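PDB 3LI8: histidine kinase from Methanosarcina mazei, which probably transfers phosphate from ATP to a protein histidine as a membrane-bound sensor kinase, of which this chain is the Cache-type sensory portion. Local coordinates for residues R102-C107 and E117-Y122; L139-F144 and T197-S202; M150-S155 and G168-L173; K247-F252 and V266-E271. All coordinates share one frame; numbering follows the deposited sequence.

Contact 1: R102-C107 and E117-Y122. With SO4 (sulfate ion), chain G.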
# COMPACT_ATOMS: atom_id res chain seq x y z
N ARG A 102 -5.58 -26.15 -0.04
CA ARG A 102 -4.42 -25.32 0.36
C ARG A 102 -4.81 -24.42 1.55
O ARG A 102 -5.97 -23.98 1.69
CB ARG A 102 -3.85 -24.49 -0.83
CG ARG A 102 -3.17 -25.37 -1.95
CD ARG A 102 -2.88 -24.61 -3.18
NE ARG A 102 -1.93 -23.53 -2.98
CZ ARG A 102 -1.39 -22.86 -3.96
NH1 ARG A 102 -1.70 -23.19 -5.22
NH2 ARG A 102 -0.59 -21.84 -3.70
N PHE A 103 -3.86 -24.16 2.44
CA PHE A 103 -4.16 -23.24 3.56
C PHE A 103 -4.06 -21.79 3.09
O PHE A 103 -2.98 -21.23 2.98
CB PHE A 103 -3.17 -23.44 4.75
CG PHE A 103 -3.68 -22.88 6.06
CD1 PHE A 103 -5.04 -22.95 6.41
CD2 PHE A 103 -2.79 -22.27 6.97
CE1 PHE A 103 -5.52 -22.48 7.65
CE2 PHE A 103 -3.26 -21.78 8.19
CZ PHE A 103 -4.60 -21.86 8.56
N VAL A 104 -5.22 -21.16 2.82
CA VAL A 104 -5.30 -19.84 2.19
C VAL A 104 -6.37 -18.97 2.89
O VAL A 104 -7.17 -18.28 2.20
CB VAL A 104 -5.64 -19.96 0.67
CG1 VAL A 104 -4.33 -20.45 -0.12
CG2 VAL A 104 -6.87 -20.83 0.44
N PRO A 105 -6.36 -18.96 4.25
CA PRO A 105 -7.43 -18.24 4.98
C PRO A 105 -7.33 -16.70 4.82
O PRO A 105 -6.27 -16.09 5.12
CB PRO A 105 -7.20 -18.65 6.44
CG PRO A 105 -5.63 -18.84 6.56
CD PRO A 105 -5.36 -19.57 5.16
N TYR A 106 -8.43 -16.05 4.41
CA TYR A 106 -8.41 -14.58 4.28
C TYR A 106 -9.37 -14.07 5.33
O TYR A 106 -10.61 -14.16 5.15
CB TYR A 106 -8.87 -14.14 2.88
CG TYR A 106 -8.92 -12.63 2.66
CD1 TYR A 106 -7.79 -11.85 2.83
CD2 TYR A 106 -10.08 -12.01 2.16
CE1 TYR A 106 -7.82 -10.43 2.63
CE2 TYR A 106 -10.12 -10.61 1.95
CZ TYR A 106 -8.98 -9.83 2.15
OH TYR A 106 -8.97 -8.45 1.88
N CYS A 107 -8.84 -13.60 6.45
CA CYS A 107 -9.69 -13.16 7.54
C CYS A 107 -9.91 -11.66 7.35
O CYS A 107 -8.94 -10.86 7.32
CB CYS A 107 -9.00 -13.46 8.90
SG CYS A 107 -10.02 -12.86 10.29
N GLU A 117 -12.64 -16.53 4.68
CA GLU A 117 -12.99 -17.19 3.43
C GLU A 117 -11.69 -17.44 2.69
O GLU A 117 -10.67 -16.78 2.97
CB GLU A 117 -14.04 -16.33 2.63
CG GLU A 117 -13.56 -14.93 2.29
CD GLU A 117 -14.73 -13.96 2.06
OE1 GLU A 117 -15.85 -14.42 1.57
OE2 GLU A 117 -14.53 -12.76 2.44
N PRO A 118 -11.65 -18.38 1.72
CA PRO A 118 -10.34 -18.58 1.03
C PRO A 118 -9.90 -17.38 0.20
O PRO A 118 -10.75 -16.77 -0.40
CB PRO A 118 -10.59 -19.75 0.04
CG PRO A 118 -12.17 -19.93 0.01
CD PRO A 118 -12.76 -19.27 1.28
N LEU A 119 -8.60 -17.12 0.11
CA LEU A 119 -8.00 -16.18 -0.85
C LEU A 119 -8.46 -16.63 -2.25
O LEU A 119 -8.73 -17.83 -2.44
CB LEU A 119 -6.47 -16.33 -0.80
CG LEU A 119 -5.90 -15.69 0.50
CD1 LEU A 119 -4.42 -16.03 0.53
CD2 LEU A 119 -6.05 -14.15 0.41
N VAL A 120 -8.53 -15.68 -3.19
CA VAL A 120 -8.81 -15.99 -4.59
C VAL A 120 -7.65 -15.40 -5.45
O VAL A 120 -6.99 -14.36 -5.10
CB VAL A 120 -10.26 -15.57 -5.08
CG1 VAL A 120 -10.39 -15.88 -6.57
CG2 VAL A 120 -11.32 -16.30 -4.36
N HIS A 121 -7.30 -16.11 -6.53
CA HIS A 121 -6.31 -15.59 -7.46
C HIS A 121 -4.90 -15.59 -6.92
O HIS A 121 -4.04 -14.87 -7.43
CB HIS A 121 -6.70 -14.20 -7.92
CG HIS A 121 -8.06 -14.17 -8.56
ND1 HIS A 121 -8.41 -15.06 -9.55
CD2 HIS A 121 -9.15 -13.41 -8.32
CE1 HIS A 121 -9.66 -14.83 -9.92
NE2 HIS A 121 -10.12 -13.83 -9.19
N TYR A 122 -4.64 -16.42 -5.92
CA TYR A 122 -3.29 -16.47 -5.37
C TYR A 122 -2.29 -17.02 -6.38
O TYR A 122 -1.10 -16.73 -6.30
CB TYR A 122 -3.25 -17.27 -4.08
CG TYR A 122 -4.04 -18.53 -4.10
CD1 TYR A 122 -3.50 -19.70 -4.60
CD2 TYR A 122 -5.38 -18.54 -3.64
CE1 TYR A 122 -4.23 -20.85 -4.63
CE2 TYR A 122 -6.15 -19.72 -3.63
CZ TYR A 122 -5.55 -20.86 -4.15
OH TYR A 122 -6.22 -22.04 -4.17
S SO4 G . -6.08 -17.87 -10.91
O1 SO4 G . -7.41 -17.41 -11.28
O2 SO4 G . -5.36 -16.78 -10.25
O3 SO4 G . -5.31 -18.28 -12.08
O4 SO4 G . -6.20 -19.01 -10.01
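Arg102 and Tyr122 meet with the guanidinium lying against the rim of the phenol ring: Tyr122 CE1 sits 3.5 Å from Arg102 CZ, over the centre of the guanidinium face, while the two planes stand 67° apart. This is therefore no parallel stack. Val104 takes the broad side of the same ring, its CG1 lying 4.1 Å from the ring centroid and 13° off the normal, a CH-pi contact. Followed outward, Val104 CB touches Leu119 CB at 4.0 Å, CG1 covers Tyr122, and CG2 packs on Pro118 CB at 3.9 Å; with CG1 anti to the carbonyl carbon (chi1 -75°), the two methyls part toward different partners. The backbone pairs antiparallel at the open end of the hairpin of strands 105-108 and 115-118, and one bond beyond them: Tyr106 N donates to Glu117 O at 2.8 Å, and Leu119 N to Val104 O at 2.8 Å. Leu119 CD2 then packs 3.7 Å from Tyr106 CB. Beyond the segments, Tyr122 OH reaches Asp98. The buried guanidinium is bonded through NE to Tyr79 O and through NH1 to Asp123, whose carboxylate would balance its charge, while Tyr122 CE1 lies over its face.

Contact 2: L139-F144 and T197-S202. With SO4 (sulfate ion), chain F.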
# COMPACT_ATOMS: atom_id res chain seq x y z
N LEU A 139 4.94 -4.54 -1.32
CA LEU A 139 3.83 -3.60 -1.07
C LEU A 139 3.23 -3.41 -2.47
O LEU A 139 3.91 -2.96 -3.41
CB LEU A 139 4.37 -2.27 -0.54
CG LEU A 139 3.33 -1.17 -0.46
CD1 LEU A 139 2.01 -1.69 0.20
CD2 LEU A 139 3.80 0.09 0.33
N THR A 140 1.99 -3.82 -2.68
CA THR A 140 1.38 -3.63 -4.02
C THR A 140 1.10 -2.16 -4.28
O THR A 140 1.02 -1.33 -3.37
CB THR A 140 0.01 -4.37 -4.14
OG1 THR A 140 -0.93 -3.75 -3.28
CG2 THR A 140 0.19 -5.82 -3.71
N GLU A 141 0.94 -1.84 -5.56
CA GLU A 141 0.31 -0.61 -5.94
C GLU A 141 -1.16 -0.64 -5.42
O GLU A 141 -1.69 -1.71 -5.17
CB GLU A 141 0.37 -0.49 -7.46
CG GLU A 141 1.80 -0.15 -7.90
CD GLU A 141 2.20 1.25 -7.43
OE1 GLU A 141 1.78 2.23 -8.08
OE2 GLU A 141 2.90 1.39 -6.39
N PRO A 142 -1.76 0.52 -5.17
CA PRO A 142 -3.11 0.59 -4.63
C PRO A 142 -4.14 0.05 -5.63
O PRO A 142 -3.95 0.06 -6.88
CB PRO A 142 -3.30 2.06 -4.33
CG PRO A 142 -2.50 2.74 -5.42
CD PRO A 142 -1.23 1.87 -5.48
N TYR A 143 -5.23 -0.49 -5.09
CA TYR A 143 -6.24 -1.02 -6.01
C TYR A 143 -7.55 -1.03 -5.30
O TYR A 143 -7.64 -0.86 -4.09
CB TYR A 143 -5.89 -2.44 -6.45
CG TYR A 143 -5.71 -3.46 -5.33
CD1 TYR A 143 -6.66 -4.43 -5.11
CD2 TYR A 143 -4.55 -3.45 -4.53
CE1 TYR A 143 -6.49 -5.38 -4.12
CE2 TYR A 143 -4.33 -4.46 -3.57
CZ TYR A 143 -5.34 -5.38 -3.35
OH TYR A 143 -5.21 -6.32 -2.38
N PHE A 144 -8.61 -1.25 -6.07
CA PHE A 144 -9.91 -1.44 -5.43
C PHE A 144 -10.25 -2.91 -5.35
O PHE A 144 -9.98 -3.69 -6.28
CB PHE A 144 -10.99 -0.72 -6.30
CG PHE A 144 -10.95 0.78 -6.17
CD1 PHE A 144 -11.58 1.40 -5.11
CD2 PHE A 144 -10.27 1.55 -7.09
CE1 PHE A 144 -11.54 2.82 -4.91
CE2 PHE A 144 -10.24 2.97 -6.92
CZ PHE A 144 -10.88 3.58 -5.83
N THR A 197 3.95 4.07 -8.92
CA THR A 197 3.67 4.30 -10.36
C THR A 197 2.87 5.60 -10.58
O THR A 197 2.37 5.83 -11.71
CB THR A 197 2.99 3.08 -11.05
OG1 THR A 197 1.65 2.91 -10.55
CG2 THR A 197 3.85 1.78 -10.95
N GLY A 198 2.73 6.43 -9.54
CA GLY A 198 2.16 7.78 -9.63
C GLY A 198 0.63 7.84 -9.61
O GLY A 198 -0.00 8.85 -9.95
N ILE A 199 0.02 6.77 -9.17
CA ILE A 199 -1.46 6.79 -9.02
C ILE A 199 -1.88 7.58 -7.78
O ILE A 199 -1.31 7.39 -6.70
CB ILE A 199 -1.95 5.35 -8.78
CG1 ILE A 199 -1.58 4.44 -9.95
CG2 ILE A 199 -3.53 5.34 -8.49
CD1 ILE A 199 -1.76 2.89 -9.65
N PHE A 200 -2.93 8.42 -7.89
CA PHE A 200 -3.35 9.28 -6.82
C PHE A 200 -3.88 8.43 -5.72
O PHE A 200 -4.73 7.61 -5.97
CB PHE A 200 -4.52 10.26 -7.26
CG PHE A 200 -4.01 11.37 -8.14
CD1 PHE A 200 -3.48 12.51 -7.58
CD2 PHE A 200 -4.06 11.25 -9.52
CE1 PHE A 200 -2.99 13.55 -8.40
CE2 PHE A 200 -3.54 12.27 -10.35
CZ PHE A 200 -3.01 13.39 -9.77
N LEU A 201 -3.41 8.68 -4.50
CA LEU A 201 -4.07 8.05 -3.33
C LEU A 201 -5.09 9.01 -2.71
O LEU A 201 -5.81 8.65 -1.75
CB LEU A 201 -2.99 7.73 -2.27
CG LEU A 201 -1.85 6.83 -2.84
CD1 LEU A 201 -0.87 6.43 -1.78
CD2 LEU A 201 -2.40 5.55 -3.49
N SER A 202 -5.03 10.28 -3.13
CA SER A 202 -5.85 11.35 -2.49
C SER A 202 -5.91 12.46 -3.53
O SER A 202 -5.08 12.53 -4.42
CB SER A 202 -5.24 11.90 -1.18
OG SER A 202 -3.98 12.56 -1.39
S SO4 F . -6.60 -9.79 -2.08
O1 SO4 F . -7.58 -9.05 -1.28
O2 SO4 F . -5.89 -8.91 -3.02
O3 SO4 F . -7.08 -10.94 -2.85
O4 SO4 F . -5.54 -10.24 -1.06
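Glu141 reaches across to Thr197 with a single carboxylate oxygen: OE1 accepts from Thr197 OG1 at 2.6 Å and from Thr197 N at 3.0 Å. Both donors come from the same face of the carboxylate, the hydroxyl 29° out of its plane and the amide 49°, so the one residue clasps the oxygen through side chain and backbone together. Ser195 OG adds another bond to OE1. The glutamate chain bends at CB-CG (chi2 -67°), which turns the carboxylate toward the loop 197-202. The tight part lies beside this clasp, where Pro142 CG presses on Leu201 CD2 at 3.4 Å, closer than usual for two carbons, with Leu201 lying across the proline ring. Ile199 is held more loosely, its CG2 being 4.2 Å from Pro142 CG. Thr197 marks the solvent side, being exposed, whereas Pro142 and Leu201 are buried. The two segments bury 225 Å² between them, through side chains and without strand pairing. The contact joins the two sheet-bearing parts of the chain: Pro142 also leans on Phe149 of strand 148-159, and Leu201 on Val176 of helix 174-180 and Phe261 of strand 261-268.

Contact 3: M150-S155 and G168-L173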
# COMPACT_ATOMS: atom_id res chain seq x y z
N MSE A 150 -7.32 0.13 -1.37
CA MSE A 150 -6.36 -0.42 -0.41
C MSE A 150 -5.03 -0.74 -1.05
O MSE A 150 -4.86 -0.66 -2.28
CB MSE A 150 -6.93 -1.71 0.20
CG MSE A 150 -7.12 -2.69 -0.88
SE MSE A 150 -7.73 -4.58 -0.22
CE MSE A 150 -8.93 -4.00 0.69
N VAL A 151 -4.03 -1.02 -0.18
CA VAL A 151 -2.78 -1.66 -0.70
C VAL A 151 -2.62 -2.92 0.18
O VAL A 151 -3.26 -3.01 1.27
CB VAL A 151 -1.52 -0.80 -0.48
CG1 VAL A 151 -1.45 0.35 -1.51
CG2 VAL A 151 -1.47 -0.27 0.98
N SER A 152 -1.76 -3.82 -0.26
CA SER A 152 -1.49 -5.12 0.44
C SER A 152 0.01 -5.20 0.69
O SER A 152 0.80 -4.95 -0.23
CB SER A 152 -1.92 -6.30 -0.46
OG SER A 152 -3.33 -6.20 -0.79
N TYR A 153 0.35 -5.53 1.92
CA TYR A 153 1.74 -5.78 2.35
C TYR A 153 1.83 -7.29 2.44
O TYR A 153 1.00 -7.91 3.10
CB TYR A 153 1.94 -5.25 3.74
CG TYR A 153 1.99 -3.71 3.82
CD1 TYR A 153 3.22 -3.02 3.81
CD2 TYR A 153 0.80 -2.96 3.87
CE1 TYR A 153 3.23 -1.62 3.87
CE2 TYR A 153 0.83 -1.55 3.88
CZ TYR A 153 2.05 -0.92 3.88
OH TYR A 153 2.03 0.44 3.97
N ASP A 154 2.82 -7.91 1.80
CA ASP A 154 2.88 -9.40 1.84
C ASP A 154 4.33 -9.81 2.04
O ASP A 154 5.20 -9.29 1.35
CB ASP A 154 2.37 -10.00 0.52
CG ASP A 154 0.95 -9.60 0.25
OD1 ASP A 154 0.06 -10.22 0.86
OD2 ASP A 154 0.73 -8.57 -0.45
N SER A 155 4.54 -10.73 2.96
CA SER A 155 5.91 -11.25 3.25
C SER A 155 5.98 -12.73 3.00
O SER A 155 5.05 -13.47 3.33
CB SER A 155 6.20 -11.02 4.76
OG SER A 155 6.34 -9.61 4.96
N GLY A 168 0.07 -11.80 4.92
CA GLY A 168 -0.27 -10.52 4.36
C GLY A 168 -1.24 -9.73 5.20
O GLY A 168 -2.01 -10.29 5.93
N VAL A 169 -1.20 -8.41 5.06
CA VAL A 169 -2.30 -7.57 5.52
C VAL A 169 -2.75 -6.61 4.45
O VAL A 169 -1.95 -6.15 3.63
CB VAL A 169 -1.87 -6.78 6.78
CG1 VAL A 169 -1.37 -7.79 7.87
CG2 VAL A 169 -0.73 -5.79 6.44
N ASP A 170 -4.05 -6.32 4.47
CA ASP A 170 -4.67 -5.40 3.51
C ASP A 170 -5.04 -4.16 4.31
O ASP A 170 -5.56 -4.23 5.40
CB ASP A 170 -5.89 -6.11 2.93
CG ASP A 170 -5.53 -7.15 1.88
OD1 ASP A 170 -4.39 -7.21 1.41
OD2 ASP A 170 -6.44 -7.93 1.46
N VAL A 171 -4.67 -3.01 3.75
CA VAL A 171 -4.71 -1.72 4.43
C VAL A 171 -5.60 -0.74 3.65
O VAL A 171 -5.21 -0.32 2.57
CB VAL A 171 -3.30 -1.16 4.55
CG1 VAL A 171 -3.26 0.22 5.31
CG2 VAL A 171 -2.44 -2.22 5.28
N PRO A 172 -6.77 -0.38 4.21
CA PRO A 172 -7.57 0.66 3.50
C PRO A 172 -6.83 2.00 3.47
O PRO A 172 -6.12 2.40 4.45
CB PRO A 172 -8.82 0.86 4.38
CG PRO A 172 -8.95 -0.33 5.20
CD PRO A 172 -7.50 -0.94 5.37
N LEU A 173 -7.10 2.74 2.40
CA LEU A 173 -6.37 3.98 2.20
C LEU A 173 -7.25 5.20 2.25
O LEU A 173 -6.76 6.29 1.95
CB LEU A 173 -5.72 3.99 0.82
CG LEU A 173 -4.60 2.96 0.63
CD1 LEU A 173 -4.24 2.75 -0.87
CD2 LEU A 173 -3.47 3.33 1.54
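Asp170 OD1 is gripped by two hydroxyls, Ser152 OG at 2.6 Å across the contact and Tyr76 OH from strand 74-79. The serine hydroxyl comes from above the carboxylate, 47° out of its plane. The residues belong to the antiparallel beta hairpin of strands 148-159 and 162-172, part of the larger sheet of this Cache-family sensor; the two strand segments run 4.7 Å apart with N-to-C directions at 157°. Backbone bonds link Val151 with Val171 and Tyr153 with Val169, two in each pair, the straightest running from Tyr153 N to Val169 O at 2.9 Å. Between these lies the non-hydrogen-bonded pair Ser152 and Asp170, whose side chains share a face with Asp154. That face is polar and buried: Asp170 OD2 takes Tyr106 OH, Ser152 OG also bonds Tyr143 OH, and Asp154 OD1 bonds Tyr76 OH, so Tyr76 bridges the two acids, and Tyr106 and Tyr143 extend the network. A sulfate, probably from the crystallisation liquor, lies about 3 Å from the Asp170 side chain, consistent with a small polar pocket.

The other face is mainly apolar, with Val151, Val169, Val171 and Tyr153. Val171 CG1 is anti to the backbone N (chi1 -179°), which leaves CG2 at the ring edge of Tyr153, 3.6 Å from CD2; Tyr153 CB meets Val169 CG2 at 3.8 Å. Helix 13-48 covers this side, with Met33 on Tyr153 and Asn36 on Val171. Just past the end of strand 162-172, Leu173 CD1 closes on Val151 CG1 at 3.7 Å. The selenium of Met150, a selenomethionine, rests 4.0 Å from Asp170 CB.

Contact 4: K247-F252 and V266-E271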
# COMPACT_ATOMS: atom_id res chain seq x y z
N LYS A 247 -0.65 31.43 -14.45
CA LYS A 247 -0.17 31.21 -13.08
C LYS A 247 0.85 30.07 -12.99
O LYS A 247 0.84 29.12 -13.80
CB LYS A 247 -1.35 31.01 -12.11
CG LYS A 247 -1.97 32.34 -11.65
CD LYS A 247 -3.18 32.14 -10.74
CE LYS A 247 -3.82 30.78 -10.98
NZ LYS A 247 -5.26 30.75 -10.65
N THR A 248 1.77 30.15 -12.03
CA THR A 248 2.78 29.10 -11.95
C THR A 248 2.73 28.43 -10.61
O THR A 248 2.43 29.09 -9.60
CB THR A 248 4.17 29.63 -12.24
OG1 THR A 248 4.09 30.37 -13.45
CG2 THR A 248 5.15 28.49 -12.40
N VAL A 249 2.90 27.11 -10.62
CA VAL A 249 2.93 26.32 -9.36
C VAL A 249 4.19 25.48 -9.40
O VAL A 249 4.68 25.09 -10.47
CB VAL A 249 1.69 25.33 -9.11
CG1 VAL A 249 0.36 26.11 -8.89
CG2 VAL A 249 1.62 24.24 -10.18
N ILE A 250 4.70 25.18 -8.22
CA ILE A 250 5.82 24.29 -8.12
C ILE A 250 5.25 23.04 -7.43
O ILE A 250 4.54 23.17 -6.45
CB ILE A 250 6.88 24.87 -7.24
CG1 ILE A 250 7.32 26.24 -7.82
CG2 ILE A 250 8.10 23.93 -7.21
CD1 ILE A 250 7.51 27.25 -6.74
N MSE A 251 5.57 21.88 -7.96
CA MSE A 251 5.15 20.62 -7.32
C MSE A 251 6.42 20.08 -6.65
O MSE A 251 7.38 19.70 -7.36
CB MSE A 251 4.72 19.70 -8.45
CG MSE A 251 4.41 18.30 -8.12
SE MSE A 251 3.62 17.46 -9.69
CE MSE A 251 2.31 18.55 -9.88
N PHE A 252 6.37 19.99 -5.33
CA PHE A 252 7.46 19.39 -4.56
C PHE A 252 7.07 17.95 -4.22
O PHE A 252 5.97 17.72 -3.70
CB PHE A 252 7.58 20.12 -3.26
CG PHE A 252 8.00 21.60 -3.39
CD1 PHE A 252 9.35 21.94 -3.34
CD2 PHE A 252 7.04 22.61 -3.50
CE1 PHE A 252 9.74 23.30 -3.45
CE2 PHE A 252 7.41 23.94 -3.61
CZ PHE A 252 8.76 24.28 -3.58
N VAL A 266 1.76 21.09 -3.64
CA VAL A 266 1.59 21.89 -4.87
C VAL A 266 1.43 23.31 -4.38
O VAL A 266 0.53 23.62 -3.60
CB VAL A 266 0.36 21.44 -5.69
CG1 VAL A 266 0.15 22.42 -6.86
CG2 VAL A 266 0.56 20.01 -6.25
N VAL A 267 2.40 24.18 -4.73
CA VAL A 267 2.41 25.52 -4.16
C VAL A 267 2.37 26.54 -5.32
O VAL A 267 3.17 26.44 -6.25
CB VAL A 267 3.71 25.83 -3.39
CG1 VAL A 267 3.54 27.14 -2.57
CG2 VAL A 267 4.11 24.66 -2.44
N PRO A 268 1.41 27.47 -5.26
CA PRO A 268 1.37 28.52 -6.25
C PRO A 268 2.64 29.40 -6.09
O PRO A 268 2.88 29.94 -5.02
CB PRO A 268 0.11 29.30 -5.87
CG PRO A 268 -0.77 28.31 -5.19
CD PRO A 268 0.28 27.57 -4.33
N LYS A 269 3.45 29.49 -7.13
CA LYS A 269 4.72 30.21 -7.03
C LYS A 269 4.64 31.68 -6.55
O LYS A 269 5.46 32.11 -5.74
CB LYS A 269 5.50 30.12 -8.32
CG LYS A 269 6.90 30.73 -8.21
CD LYS A 269 7.69 30.47 -9.46
CE LYS A 269 9.06 31.14 -9.38
NZ LYS A 269 10.13 30.37 -10.06
N GLU A 270 3.70 32.45 -7.08
CA GLU A 270 3.48 33.83 -6.62
C GLU A 270 3.28 33.92 -5.12
O GLU A 270 3.67 34.92 -4.50
CB GLU A 270 2.25 34.45 -7.29
CG GLU A 270 1.87 33.76 -8.58
CD GLU A 270 1.00 32.50 -8.36
OE1 GLU A 270 -0.05 32.62 -7.67
OE2 GLU A 270 1.35 31.43 -8.91
N GLU A 271 2.66 32.90 -4.53
CA GLU A 271 2.36 32.93 -3.11
C GLU A 271 3.59 32.71 -2.25
O GLU A 271 3.59 33.02 -1.07
CB GLU A 271 1.32 31.88 -2.72
CG GLU A 271 0.01 32.08 -3.40
CD GLU A 271 -1.06 31.11 -2.93
OE1 GLU A 271 -0.79 30.24 -2.07
OE2 GLU A 271 -2.20 31.25 -3.41
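Val267 and Ile250 form the hydrogen-bonded pair at the middle of this contact: Ile250 N donates to Val267 O at 2.8 Å and Val267 N returns to Ile250 O at 2.9 Å. The strands 248-252 and 266-268 run antiparallel, their directions 154° apart, and Val249 with Pro268 and Met251 with Val266 are the non-hydrogen-bonded pairs beside it. One face carries Val249, Met251, Val266 and Pro268. Here Val249 CB meets Val266 CG1 at 4.0 Å, a branch put across the gap because Val266 CG1 lies anti to the backbone N (chi1 173°). On the other face Val267 CG2 stands at the ring edge of Phe252, 3.6 Å from CE2, while Ile250 CG2 of the same strand lies over one face of that ring. Ile250 CD1 reaches the aliphatic part of Lys269, 3.8 Å from its CG.

Farther out, the strand hands over to a helix: Lys269 N bonds Thr248 O at 2.7 Å, extending the ladder into the first residue beyond Pro268. Glu270 OE2 receives a weak bond from Thr248 N at 3.4 Å, at the exposed end. The ammonium of Lys269, at the far end of its chain, makes a salt bridge to Glu239 and a hydrogen bond to Tyr15. The hairpin supplies the two inner strands of the four-stranded sheet, between 236-241 and 190-194, with helix 13-48 lying over Ile250 and Phe252 and Met272 of helix 269-273 packing on Ile250, Phe252 and Val267.

Overall arrangement
Contacts 1 and 3 are buried, whereas contacts 2 and 4 are only partly so. Contacts 1, 2 and 3 reach the same large sheet, and a shared network of hydroxyls and a carboxylate joins them. Contact 4 lies in the separate four-stranded sheet, its centre about 47 Å from that of contact 1, on the opposite side of the chain's centre. Contacts 1, 3 and 4 are hairpin pairings, polar on one face in contact 3 but mostly aliphatic in contact 4. Contact 2 instead joins loops, relying on one carboxylate and a proline between the two sheets.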